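PDB 3IHV: SusD homolog, which probably binds glycans at the outer membrane, as SusD-family proteins do for nutrient uptake. Local coordinates for residues P256-I261 / F394-D399; L177-D182 / S233-L238; V400-A405 / K457-E462. All coordinates share one frame; numbering follows the deposited sequence.

Interactions 1 and 3 are buried, while interaction 2 lies at the surface. The first joins two short strands, and its second segment runs on into helix 397-412. That same helix supplies 400-405 to interaction 3, so the two contacts follow each other along one element. Their chemistry differs. Interaction 1 relies on backbone hydrogen bonds and one salt bridge, whereas interaction 3 has no hydrogen bond between its segments and packs leucines on the carbon chains of charged residues. Interaction 2 joins two loops through an aromatic ring, an ion pair and water. It meets interaction 1 where the backbone of T257 pairs with that of G237, and interaction 3 where L238 touches L401.

Interaction 1 of 3, residues P256-I261 / F394-D399; sequences PTESLI and FLRYAD
I261 and L395 pair in a two-stranded antiparallel sheet with a classic beta bulge on each strand. L395 O accepts from both L260 N and I261 N, and I261 O accepts from both F394 N and L395 N. I261 lies against the opposite strand along its whole length. Its CB is 3.9 Å from L395 CB. CG1 also rests on L395 CB. CG2, anti to the backbone N, sits 3.7 Å from F394 CD2. The tip, CD1, lies in the plane of the F394 ring at its edge, 4.0 Å from CD2 of F394, and 4.1 Å from L395 CD2. I261 and F394 run side by side, and M126 of helix 107-135 touches both.

Further along, E258 O takes the N-H of Y397, the first residue of helix 397-412. The E258 side chain leaves its CB with CG anti to the backbone N (chi1 -174°) and lies beside R396. Other charges hold this pair: R429 binds E258 OE1, and E462 and E466 bind R396. R396 NH1 reaches E258 OE2 at 2.8 Å. This oxygen lies in the guanidinium plane, but the nitrogen stands 35° out of the carboxylate plane.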
ATOM      1  N   PRO A 256       9.343   7.503 -13.351  1.00  7.83           N
ATOM      2  CA  PRO A 256       9.950   6.317 -12.758  1.00  7.31           C
ATOM      3  C   PRO A 256      11.034   6.593 -11.701  1.00  8.34           C
ATOM      4  O   PRO A 256      11.550   5.660 -11.107  1.00  8.28           O
ATOM      5  CB  PRO A 256      10.616   5.641 -13.969  1.00  7.53           C
ATOM      6  CG  PRO A 256      11.070   6.771 -14.786  1.00  7.07           C
ATOM      7  CD  PRO A 256       9.939   7.815 -14.667  1.00  7.42           C
ATOM      8  N   THR A 257      11.385   7.847 -11.473  1.00  7.37           N
ATOM      9  CA  THR A 257      12.414   8.182 -10.506  1.00  7.20           C
ATOM     10  C   THR A 257      12.209   7.541  -9.135  1.00  7.32           C
ATOM     11  O   THR A 257      13.052   6.787  -8.663  1.00  6.81           O
ATOM     12  CB  THR A 257      12.561   9.712 -10.358  1.00  7.81           C
ATOM     13  OG1 THR A 257      12.888  10.286 -11.629  1.00  7.51           O
ATOM     14  CG2 THR A 257      13.662  10.051  -9.356  1.00  8.83           C
ATOM     15  N   GLU A 258      11.090   7.875  -8.513  1.00  6.89           N
ATOM     16  CA  GLU A 258      10.717   7.383  -7.183  1.00  7.00           C
ATOM     17  C   GLU A 258       9.614   6.343  -7.188  1.00  6.62           C
ATOM     18  O   GLU A 258       9.587   5.440  -6.367  1.00  8.70           O
ATOM     19  CB  GLU A 258      10.313   8.578  -6.298  1.00  6.18           C
ATOM     20  CG  GLU A 258      10.040   8.178  -4.856  1.00  5.96           C
ATOM     21  CD  GLU A 258       9.949   9.318  -3.868  1.00  6.22           C
ATOM     22  OE1 GLU A 258      10.165  10.509  -4.233  1.00  6.97           O
ATOM     23  OE2 GLU A 258       9.657   8.964  -2.701  1.00  7.44           O
ATOM     24  N   SER A 259       8.647   6.497  -8.075  1.00  8.02           N
ATOM     25  CA  SER A 259       7.542   5.577  -8.139  1.00  7.00           C
ATOM     26  C   SER A 259       7.987   4.228  -8.710  1.00  7.60           C
ATOM     27  O   SER A 259       8.296   4.115  -9.886  1.00  7.54           O
ATOM     28  CB  SER A 259       6.450   6.148  -9.043  1.00  7.73           C
ATOM     29  OG  SER A 259       5.338   5.282  -8.969  1.00  6.37           O
ATOM     30  N   LEU A 260       7.968   3.202  -7.885  1.00  6.59           N
ATOM     31  CA  LEU A 260       8.377   1.861  -8.309  1.00  6.90           C
ATOM     32  C   LEU A 260       7.152   0.991  -8.697  1.00  7.15           C
ATOM     33  O   LEU A 260       7.078   0.509  -9.828  1.00  6.86           O
ATOM     34  CB  LEU A 260       9.209   1.237  -7.198  1.00  6.29           C
ATOM     35  CG  LEU A 260      10.512   1.993  -6.871  1.00  7.24           C
ATOM     36  CD1 LEU A 260      11.220   1.260  -5.715  1.00  4.84           C
ATOM     37  CD2 LEU A 260      11.463   2.162  -8.069  1.00  5.31           C
ATOM     38  N   ILE A 261       6.174   0.873  -7.795  1.00  6.49           N
ATOM     39  CA  ILE A 261       4.960   0.121  -8.026  1.00  6.03           C
ATOM     40  C   ILE A 261       3.798   1.077  -7.773  1.00  5.84           C
ATOM     41  O   ILE A 261       3.550   1.470  -6.649  1.00  6.23           O
ATOM     42  CB  ILE A 261       4.839  -1.141  -7.135  1.00  7.25           C
ATOM     43  CG1 ILE A 261       6.065  -2.036  -7.339  1.00  7.90           C
ATOM     44  CG2 ILE A 261       3.501  -1.884  -7.476  1.00  5.18           C
ATOM     45  CD1 ILE A 261       6.129  -3.268  -6.385  1.00  5.81           C
ATOM     46  N   PHE A 394       1.903   1.799  -4.355  1.00  6.77           N
ATOM     47  CA  PHE A 394       2.133   0.634  -3.516  1.00  6.97           C
ATOM     48  C   PHE A 394       3.580   0.619  -2.965  1.00  8.12           C
ATOM     49  O   PHE A 394       3.842   0.150  -1.830  1.00  8.50           O
ATOM     50  CB  PHE A 394       1.819  -0.648  -4.310  1.00  6.83           C
ATOM     51  CG  PHE A 394       2.050  -1.932  -3.531  1.00  7.33           C
ATOM     52  CD1 PHE A 394       1.195  -2.303  -2.509  1.00 10.64           C
ATOM     53  CD2 PHE A 394       3.065  -2.795  -3.897  1.00 12.25           C
ATOM     54  CE1 PHE A 394       1.395  -3.493  -1.807  1.00 10.01           C
ATOM     55  CE2 PHE A 394       3.278  -3.986  -3.216  1.00 10.42           C
ATOM     56  CZ  PHE A 394       2.431  -4.346  -2.171  1.00 10.03           C
ATOM     57  N   LEU A 395       4.548   1.062  -3.781  1.00  8.38           N
ATOM     58  CA  LEU A 395       5.951   1.082  -3.381  1.00  8.20           C
ATOM     59  C   LEU A 395       6.702   2.249  -4.024  1.00  7.76           C
ATOM     60  O   LEU A 395       6.738   2.377  -5.275  1.00  7.43           O
ATOM     61  CB  LEU A 395       6.672  -0.225  -3.784  1.00  8.73           C
ATOM     62  CG  LEU A 395       8.087  -0.390  -3.184  1.00  8.75           C
ATOM     63  CD1 LEU A 395       8.013  -0.442  -1.661  1.00  9.08           C
ATOM     64  CD2 LEU A 395       8.788  -1.625  -3.782  1.00  8.92           C
ATOM     65  N   ARG A 396       7.263   3.114  -3.181  1.00  8.03           N
ATOM     66  CA  ARG A 396       8.069   4.253  -3.583  1.00  7.71           C
ATOM     67  C   ARG A 396       9.520   4.018  -3.150  1.00  7.42           C
ATOM     68  O   ARG A 396       9.776   3.350  -2.165  1.00  5.89           O
ATOM     69  CB  ARG A 396       7.594   5.546  -2.887  1.00  8.51           C
ATOM     70  CG  ARG A 396       6.203   5.936  -3.265  1.00 10.00           C
ATOM     71  CD  ARG A 396       5.854   7.360  -2.913  1.00  7.75           C
ATOM     72  NE  ARG A 396       5.537   7.603  -1.516  1.00  8.65           N
ATOM     73  CZ  ARG A 396       6.341   8.191  -0.614  1.00  9.23           C
ATOM     74  NH1 ARG A 396       7.591   8.577  -0.905  1.00  8.51           N
ATOM     75  NH2 ARG A 396       5.863   8.435   0.593  1.00 10.32           N
ATOM     76  N   TYR A 397      10.471   4.622  -3.828  1.00  6.51           N
ATOM     77  CA  TYR A 397      11.868   4.458  -3.419  1.00  7.14           C
ATOM     78  C   TYR A 397      12.138   4.907  -1.992  1.00  7.24           C
ATOM     79  O   TYR A 397      13.017   4.339  -1.336  1.00  7.18           O
ATOM     80  CB  TYR A 397      12.730   5.233  -4.388  1.00  6.76           C
ATOM     81  CG  TYR A 397      14.213   5.099  -4.279  1.00  7.88           C
ATOM     82  CD1 TYR A 397      14.859   3.948  -4.686  1.00  7.70           C
ATOM     83  CD2 TYR A 397      14.989   6.163  -3.857  1.00  7.64           C
ATOM     84  CE1 TYR A 397      16.231   3.842  -4.645  1.00  9.77           C
ATOM     85  CE2 TYR A 397      16.357   6.068  -3.817  1.00  8.94           C
ATOM     86  CZ  TYR A 397      16.980   4.895  -4.228  1.00  8.81           C
ATOM     87  OH  TYR A 397      18.340   4.820  -4.209  1.00  8.56           O
ATOM     88  N   ALA A 398      11.407   5.910  -1.474  1.00  6.67           N
ATOM     89  CA  ALA A 398      11.648   6.323  -0.081  1.00  7.30           C
ATOM     90  C   ALA A 398      11.420   5.160   0.911  1.00  6.62           C
ATOM     91  O   ALA A 398      12.100   5.040   1.907  1.00  6.29           O
ATOM     92  CB  ALA A 398      10.757   7.524   0.308  1.00  6.34           C
ATOM     93  N   ASP A 399      10.407   4.357   0.636  1.00  6.56           N
ATOM     94  CA  ASP A 399      10.057   3.166   1.452  1.00  7.88           C
ATOM     95  C   ASP A 399      11.256   2.227   1.424  1.00  6.75           C
ATOM     96  O   ASP A 399      11.738   1.727   2.477  1.00  6.37           O
ATOM     97  CB  ASP A 399       8.799   2.550   0.824  1.00  7.81           C
ATOM     98  CG  ASP A 399       8.129   1.464   1.666  1.00  9.26           C
ATOM     99  OD1 ASP A 399       8.743   0.903   2.591  1.00  9.05           O
ATOM    100  OD2 ASP A 399       6.951   1.151   1.349  1.00  9.49           O
TER

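Interaction 2 of 3, residues L177-D182 / S233-L238; sequences LPYATD and SGKHGL
K235 lies across one face of the Y179 ring, and this is the tightly packed part of the contact. The two side chains cross at about a right angle. K235 CG is 3.6 Å from the centroid of the Y179 ring and close to the ring normal, a CH-pi contact. At the far end of the ring, Y179 OH comes within 3.3 Å of S233 CB. I229 and L230 of helix 219-232 also pack on Y179.

Over the ring the lysine chain bends at chi2 (-83°), which turns CD toward D182. NZ then forms a salt bridge with D182 OD2 at 2.9 Å, on the syn lone pair. D182 and T181 are exposed, so this end of the contact is the solvent side. Two waters link the loops. One accepts a hydrogen bond from A180 N at 2.9 Å and lies 2.7 Å from H236 NE2. Another accepts from T181 N and gives a weak bond to K235 O. H236 ND1 is held by T257 O. The chain leaves helix 219-232 through G234, which has positive phi. S233 OG also bonds to L230 O, and it accepts from K235 N at 3.0 Å to form an ST turn.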
ATOM      1  N   LEU A 177      14.543  -8.095 -15.835  1.00  6.11           N
ATOM      2  CA  LEU A 177      14.007  -6.770 -16.170  1.00  6.50           C
ATOM      3  C   LEU A 177      15.079  -5.699 -16.265  1.00  6.16           C
ATOM      4  O   LEU A 177      16.006  -5.701 -15.497  1.00  6.48           O
ATOM      5  CB  LEU A 177      12.941  -6.347 -15.153  1.00  6.47           C
ATOM      6  CG  LEU A 177      11.657  -7.186 -15.170  1.00  5.37           C
ATOM      7  CD1 LEU A 177      10.848  -6.863 -13.932  1.00  7.55           C
ATOM      8  CD2 LEU A 177      10.812  -6.948 -16.449  1.00  7.72           C
ATOM      9  N   PRO A 178      14.953  -4.790 -17.230  1.00  6.70           N
ATOM     10  CA  PRO A 178      15.873  -3.654 -17.215  1.00  6.66           C
ATOM     11  C   PRO A 178      15.366  -2.661 -16.170  1.00  6.02           C
ATOM     12  O   PRO A 178      14.224  -2.745 -15.744  1.00  5.79           O
ATOM     13  CB  PRO A 178      15.655  -3.023 -18.590  1.00  6.67           C
ATOM     14  CG  PRO A 178      14.205  -3.325 -18.894  1.00  7.51           C
ATOM     15  CD  PRO A 178      14.004  -4.723 -18.346  1.00  7.70           C
ATOM     16  N   TYR A 179      16.213  -1.733 -15.757  1.00  6.25           N
ATOM     17  CA  TYR A 179      15.744  -0.604 -14.964  1.00  5.62           C
ATOM     18  C   TYR A 179      14.848   0.215 -15.890  1.00  5.81           C
ATOM     19  O   TYR A 179      15.054   0.248 -17.131  1.00  5.43           O
ATOM     20  CB  TYR A 179      16.892   0.268 -14.452  1.00  5.51           C
ATOM     21  CG  TYR A 179      17.633  -0.342 -13.308  1.00  3.69           C
ATOM     22  CD1 TYR A 179      17.133  -0.253 -12.021  1.00  6.51           C
ATOM     23  CD2 TYR A 179      18.845  -0.993 -13.494  1.00  7.13           C
ATOM     24  CE1 TYR A 179      17.806  -0.817 -10.956  1.00  6.90           C
ATOM     25  CE2 TYR A 179      19.527  -1.557 -12.411  1.00  4.97           C
ATOM     26  CZ  TYR A 179      18.987  -1.459 -11.150  1.00  7.57           C
ATOM     27  OH  TYR A 179      19.644  -2.005 -10.059  1.00  9.49           O
ATOM     28  N   ALA A 180      13.838   0.846 -15.293  1.00  5.61           N
ATOM     29  CA  ALA A 180      12.853   1.628 -16.047  1.00  5.75           C
ATOM     30  C   ALA A 180      13.476   2.630 -17.026  1.00  7.80           C
ATOM     31  O   ALA A 180      13.020   2.723 -18.156  1.00  8.33           O
ATOM     32  CB  ALA A 180      11.873   2.352 -15.096  1.00  5.42           C
ATOM     33  N   THR A 181      14.503   3.350 -16.606  1.00  7.76           N
ATOM     34  CA  THR A 181      15.134   4.371 -17.453  1.00  9.88           C
ATOM     35  C   THR A 181      16.188   3.825 -18.438  1.00 10.55           C
ATOM     36  O   THR A 181      16.691   4.564 -19.283  1.00 10.88           O
ATOM     37  CB  THR A 181      15.775   5.444 -16.540  1.00 10.50           C
ATOM     38  OG1 THR A 181      16.700   4.807 -15.647  1.00  9.10           O
ATOM     39  CG2 THR A 181      14.661   6.134 -15.694  1.00 10.15           C
ATOM     40  N   ASP A 182      16.518   2.545 -18.338  1.00 10.11           N
ATOM     41  CA  ASP A 182      17.501   1.912 -19.206  1.00 11.61           C
ATOM     42  C   ASP A 182      16.829   1.150 -20.357  1.00 11.71           C
ATOM     43  O   ASP A 182      17.478   0.790 -21.347  1.00 14.12           O
ATOM     44  CB  ASP A 182      18.261   0.808 -18.461  1.00 12.10           C
ATOM     45  CG  ASP A 182      19.347   1.297 -17.511  1.00 16.34           C
ATOM     46  OD1 ASP A 182      19.833   2.418 -17.648  1.00 19.26           O
ATOM     47  OD2 ASP A 182      19.777   0.482 -16.621  1.00 16.37           O
ATOM     48  N   SER A 233      22.743   1.420  -7.587  1.00  9.60           N
ATOM     49  CA  SER A 233      22.612   1.442  -9.019  1.00  9.95           C
ATOM     50  C   SER A 233      22.606   2.863  -9.555  1.00 10.98           C
ATOM     51  O   SER A 233      22.929   3.075 -10.691  1.00 11.80           O
ATOM     52  CB  SER A 233      21.300   0.783  -9.463  1.00  9.62           C
ATOM     53  OG  SER A 233      20.160   1.578  -9.151  1.00  7.47           O
ATOM     54  N   GLY A 234      22.164   3.812  -8.745  1.00 10.98           N
ATOM     55  CA  GLY A 234      22.032   5.167  -9.190  1.00 12.47           C
ATOM     56  C   GLY A 234      20.871   5.348 -10.164  1.00 12.55           C
ATOM     57  O   GLY A 234      20.757   6.411 -10.789  1.00 15.90           O
ATOM     58  N   LYS A 235      20.020   4.338 -10.315  1.00  9.30           N
ATOM     59  CA  LYS A 235      18.941   4.405 -11.290  1.00  9.71           C
ATOM     60  C   LYS A 235      17.674   5.014 -10.747  1.00  8.89           C
ATOM     61  O   LYS A 235      16.783   5.320 -11.522  1.00 11.02           O
ATOM     62  CB  LYS A 235      18.662   2.994 -11.844  1.00  9.43           C
ATOM     63  CG  LYS A 235      19.836   2.388 -12.603  1.00 11.42           C
ATOM     64  CD  LYS A 235      19.892   2.856 -14.054  1.00 13.51           C
ATOM     65  CE  LYS A 235      21.302   2.702 -14.661  1.00 17.47           C
ATOM     66  NZ  LYS A 235      21.811   1.286 -14.655  1.00 21.71           N
ATOM     67  N   HIS A 236      17.544   5.162  -9.431  1.00  8.41           N
ATOM     68  CA  HIS A 236      16.327   5.694  -8.856  1.00  7.62           C
ATOM     69  C   HIS A 236      16.676   6.765  -7.811  1.00  8.63           C
ATOM     70  O   HIS A 236      17.838   6.911  -7.425  1.00  8.60           O
ATOM     71  CB  HIS A 236      15.436   4.566  -8.299  1.00  8.44           C
ATOM     72  CG  HIS A 236      14.815   3.731  -9.369  1.00  5.56           C
ATOM     73  ND1 HIS A 236      13.674   4.102 -10.036  1.00  9.62           N
ATOM     74  CD2 HIS A 236      15.235   2.577  -9.952  1.00  8.71           C
ATOM     75  CE1 HIS A 236      13.407   3.208 -10.977  1.00  9.04           C
ATOM     76  NE2 HIS A 236      14.330   2.266 -10.937  1.00  8.55           N
ATOM     77  N   GLY A 237      15.672   7.524  -7.402  1.00  7.72           N
ATOM     78  CA  GLY A 237      15.899   8.581  -6.416  1.00  7.95           C
ATOM     79  C   GLY A 237      14.618   9.104  -5.837  1.00  7.86           C
ATOM     80  O   GLY A 237      13.530   8.568  -6.096  1.00  8.75           O
ATOM     81  N   LEU A 238      14.763  10.170  -5.046  1.00  7.42           N
ATOM     82  CA  LEU A 238      13.641  10.870  -4.456  1.00  6.46           C
ATOM     83  C   LEU A 238      13.327  12.101  -5.277  1.00  6.98           C
ATOM     84  O   LEU A 238      14.254  12.848  -5.719  1.00  6.56           O
ATOM     85  CB  LEU A 238      13.964  11.299  -3.015  1.00  6.97           C
ATOM     86  CG  LEU A 238      14.330  10.174  -2.042  1.00  6.64           C
ATOM     87  CD1 LEU A 238      14.805  10.704  -0.660  1.00  7.95           C
ATOM     88  CD2 LEU A 238      13.122   9.219  -1.921  1.00  5.65           C
TER
HETATM   89  O   HOH W   1      13.442   0.319 -12.512  1.00  5.52           O
HETATM   90  O   HOH W   2      15.235   3.369 -13.777  1.00 14.21           O

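Interaction 3 of 3, residues V400-A405 / K457-E462; sequences VLLLYA and KERSYE
Two antiparallel helices pack here, with L402 and L403 of 400-405 set against E458, R459 and E462 of 457-462. This is consistent with the TPR-like helical scaffold of the SusD family. The segment axes are 178° apart in direction and approach to 10.5 Å. L402 reaches across the gap. Its CD2 meets E458 CG at 3.7 Å, and its CD1 meets E462 CB at 3.8 Å. The leucine thus lies on the carbon chains of two glutamates. Their carboxylates turn to other partners: R320 binds both, and R427 also binds E458.

R459 meets the same leucine. Its CG touches L402 CD1, and its NH1 is 3.9 Å from L402 CB. The chain bends at chi3 (69°), which places NE off the extended line. L403 CD2 lies over one face of the guanidinium, 3.7 Å from R459 NH1. Salt bridges hold the group in place: NE binds D472, and NH2 binds D399 at the start of helix 397-412. An alanine in place of R459 would probably leave D472 and D399 without this charged partner and open a gap beside L402 and L403.

Around the pair, I423 of helix 417-430 touches L402 and E458, while V426 touches E462. Helix 195-210 packs on L403 through T203, K204 and A207, and helix 219-232 covers V400 and Y404.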
ATOM      1  N   VAL A 400      11.822   2.028   0.230  1.00  6.60           N
ATOM      2  CA  VAL A 400      12.972   1.157   0.103  1.00  6.97           C
ATOM      3  C   VAL A 400      14.193   1.723   0.845  1.00  7.49           C
ATOM      4  O   VAL A 400      14.883   0.968   1.525  1.00  6.54           O
ATOM      5  CB  VAL A 400      13.337   0.830  -1.360  1.00  7.27           C
ATOM      6  CG1 VAL A 400      14.548  -0.128  -1.397  1.00  9.47           C
ATOM      7  CG2 VAL A 400      12.116   0.214  -2.123  1.00  8.55           C
ATOM      8  N   LEU A 401      14.426   3.035   0.769  1.00  7.69           N
ATOM      9  CA  LEU A 401      15.544   3.612   1.538  1.00  7.74           C
ATOM     10  C   LEU A 401      15.335   3.331   3.030  1.00  7.98           C
ATOM     11  O   LEU A 401      16.261   2.953   3.735  1.00  6.57           O
ATOM     12  CB  LEU A 401      15.701   5.114   1.323  1.00  7.44           C
ATOM     13  CG  LEU A 401      16.238   5.528  -0.049  1.00  7.75           C
ATOM     14  CD1 LEU A 401      16.183   7.063  -0.268  1.00  5.12           C
ATOM     15  CD2 LEU A 401      17.652   4.999  -0.287  1.00  6.97           C
ATOM     16  N   LEU A 402      14.104   3.516   3.494  1.00  7.47           N
ATOM     17  CA  LEU A 402      13.847   3.291   4.928  1.00  7.96           C
ATOM     18  C   LEU A 402      14.012   1.798   5.282  1.00  7.43           C
ATOM     19  O   LEU A 402      14.550   1.455   6.351  1.00  7.78           O
ATOM     20  CB  LEU A 402      12.477   3.813   5.317  1.00  7.96           C
ATOM     21  CG  LEU A 402      12.314   5.334   5.242  1.00  7.91           C
ATOM     22  CD1 LEU A 402      10.925   5.800   5.672  1.00  7.05           C
ATOM     23  CD2 LEU A 402      13.367   6.031   6.100  1.00  8.36           C
ATOM     24  N   LEU A 403      13.597   0.905   4.363  1.00  6.71           N
ATOM     25  CA  LEU A 403      13.785  -0.542   4.585  1.00  7.11           C
ATOM     26  C   LEU A 403      15.256  -0.903   4.649  1.00  6.71           C
ATOM     27  O   LEU A 403      15.666  -1.783   5.431  1.00  5.50           O
ATOM     28  CB  LEU A 403      13.115  -1.365   3.472  1.00  7.11           C
ATOM     29  CG  LEU A 403      11.587  -1.368   3.490  1.00  8.41           C
ATOM     30  CD1 LEU A 403      11.049  -2.003   2.213  1.00  7.32           C
ATOM     31  CD2 LEU A 403      11.095  -2.146   4.754  1.00  6.48           C
ATOM     32  N   TYR A 404      16.048  -0.267   3.782  1.00  6.65           N
ATOM     33  CA  TYR A 404      17.484  -0.477   3.771  1.00  6.96           C
ATOM     34  C   TYR A 404      18.088  -0.107   5.125  1.00  6.81           C
ATOM     35  O   TYR A 404      18.821  -0.893   5.744  1.00  6.65           O
ATOM     36  CB  TYR A 404      18.080   0.348   2.628  1.00  5.97           C
ATOM     37  CG  TYR A 404      19.564   0.182   2.340  1.00  7.26           C
ATOM     38  CD1 TYR A 404      20.203  -1.048   2.465  1.00  9.04           C
ATOM     39  CD2 TYR A 404      20.308   1.255   1.848  1.00  7.29           C
ATOM     40  CE1 TYR A 404      21.556  -1.192   2.166  1.00  8.91           C
ATOM     41  CE2 TYR A 404      21.640   1.109   1.532  1.00  7.81           C
ATOM     42  CZ  TYR A 404      22.259  -0.122   1.679  1.00  7.95           C
ATOM     43  OH  TYR A 404      23.599  -0.253   1.363  1.00  9.82           O
ATOM     44  N   ALA A 405      17.722   1.073   5.625  1.00  7.02           N
ATOM     45  CA  ALA A 405      18.207   1.515   6.916  1.00  5.97           C
ATOM     46  C   ALA A 405      17.760   0.558   8.002  1.00  6.41           C
ATOM     47  O   ALA A 405      18.584   0.153   8.852  1.00  5.17           O
ATOM     48  CB  ALA A 405      17.719   2.916   7.243  1.00  5.55           C
ATOM     49  N   LYS A 457       9.416   5.255  13.366  1.00  9.21           N
ATOM     50  CA  LYS A 457       8.711   6.524  13.349  1.00  8.87           C
ATOM     51  C   LYS A 457       8.775   7.188  11.967  1.00  8.06           C
ATOM     52  O   LYS A 457       7.765   7.739  11.451  1.00  9.00           O
ATOM     53  CB  LYS A 457       9.287   7.472  14.422  1.00 10.26           C
ATOM     54  CG  LYS A 457       8.528   8.764  14.527  1.00 12.62           C
ATOM     55  CD  LYS A 457       8.977   9.602  15.753  1.00 15.13           C
ATOM     56  CE  LYS A 457      10.349  10.155  15.553  1.00 16.42           C
ATOM     57  NZ  LYS A 457      10.645  11.135  16.620  1.00 16.79           N
ATOM     58  N   GLU A 458       9.955   7.147  11.351  1.00  7.16           N
ATOM     59  CA  GLU A 458      10.136   7.782  10.031  1.00  7.74           C
ATOM     60  C   GLU A 458       9.177   7.210   9.013  1.00  7.25           C
ATOM     61  O   GLU A 458       8.689   7.921   8.141  1.00  8.55           O
ATOM     62  CB  GLU A 458      11.585   7.636   9.558  1.00  8.18           C
ATOM     63  CG  GLU A 458      11.901   8.524   8.415  1.00  9.05           C
ATOM     64  CD  GLU A 458      11.849  10.003   8.793  1.00 10.04           C
ATOM     65  OE1 GLU A 458      12.189  10.334   9.957  1.00  9.91           O
ATOM     66  OE2 GLU A 458      11.462  10.823   7.927  1.00  8.96           O
ATOM     67  N   ARG A 459       8.907   5.905   9.105  1.00  8.63           N
ATOM     68  CA  ARG A 459       7.948   5.274   8.216  1.00  8.05           C
ATOM     69  C   ARG A 459       6.569   5.906   8.313  1.00  7.93           C
ATOM     70  O   ARG A 459       5.878   6.060   7.276  1.00  7.56           O
ATOM     71  CB  ARG A 459       7.888   3.754   8.443  1.00  8.24           C
ATOM     72  CG  ARG A 459       9.191   3.042   8.031  1.00  8.54           C
ATOM     73  CD  ARG A 459       9.050   1.534   8.132  1.00  6.84           C
ATOM     74  NE  ARG A 459       8.132   0.989   7.126  1.00  6.24           N
ATOM     75  CZ  ARG A 459       8.416   0.863   5.833  1.00  7.39           C
ATOM     76  NH1 ARG A 459       9.602   1.240   5.320  1.00  6.98           N
ATOM     77  NH2 ARG A 459       7.478   0.411   5.024  1.00  8.44           N
ATOM     78  N   SER A 460       6.160   6.300   9.526  1.00  8.23           N
ATOM     79  CA  SER A 460       4.894   7.007   9.671  1.00  7.93           C
ATOM     80  C   SER A 460       4.966   8.375   9.023  1.00  7.54           C
ATOM     81  O   SER A 460       4.051   8.753   8.291  1.00  7.59           O
ATOM     82  CB  SER A 460       4.451   7.083  11.137  1.00  7.85           C
ATOM     83  OG  SER A 460       5.190   8.013  11.891  1.00  8.48           O
ATOM     84  N   TYR A 461       6.051   9.126   9.242  1.00  8.15           N
ATOM     85  CA  TYR A 461       6.199  10.472   8.652  1.00  8.02           C
ATOM     86  C   TYR A 461       6.360  10.460   7.139  1.00  7.87           C
ATOM     87  O   TYR A 461       5.872  11.377   6.452  1.00  8.42           O
ATOM     88  CB  TYR A 461       7.347  11.249   9.313  1.00  8.31           C
ATOM     89  CG  TYR A 461       7.162  11.528  10.809  1.00  6.92           C
ATOM     90  CD1 TYR A 461       5.900  11.552  11.406  1.00  8.11           C
ATOM     91  CD2 TYR A 461       8.237  11.909  11.584  1.00  9.27           C
ATOM     92  CE1 TYR A 461       5.739  11.870  12.741  1.00  9.67           C
ATOM     93  CE2 TYR A 461       8.082  12.259  12.918  1.00 11.39           C
ATOM     94  CZ  TYR A 461       6.834  12.235  13.489  1.00 11.13           C
ATOM     95  OH  TYR A 461       6.693  12.574  14.815  1.00 12.64           O
ATOM     96  N   GLU A 462       6.978   9.401   6.611  1.00  7.14           N
ATOM     97  CA  GLU A 462       7.196   9.348   5.179  1.00  7.51           C
ATOM     98  C   GLU A 462       6.021   8.780   4.396  1.00  6.85           C
ATOM     99  O   GLU A 462       5.669   9.289   3.310  1.00  7.50           O
ATOM    100  CB  GLU A 462       8.449   8.515   4.868  1.00  7.74           C
ATOM    101  CG  GLU A 462       8.761   8.425   3.370  1.00  7.20           C
ATOM    102  CD  GLU A 462       8.995   9.773   2.686  1.00  6.48           C
ATOM    103  OE1 GLU A 462       9.342  10.797   3.373  1.00  5.96           O
ATOM    104  OE2 GLU A 462       8.779   9.832   1.444  1.00  7.79           O
TER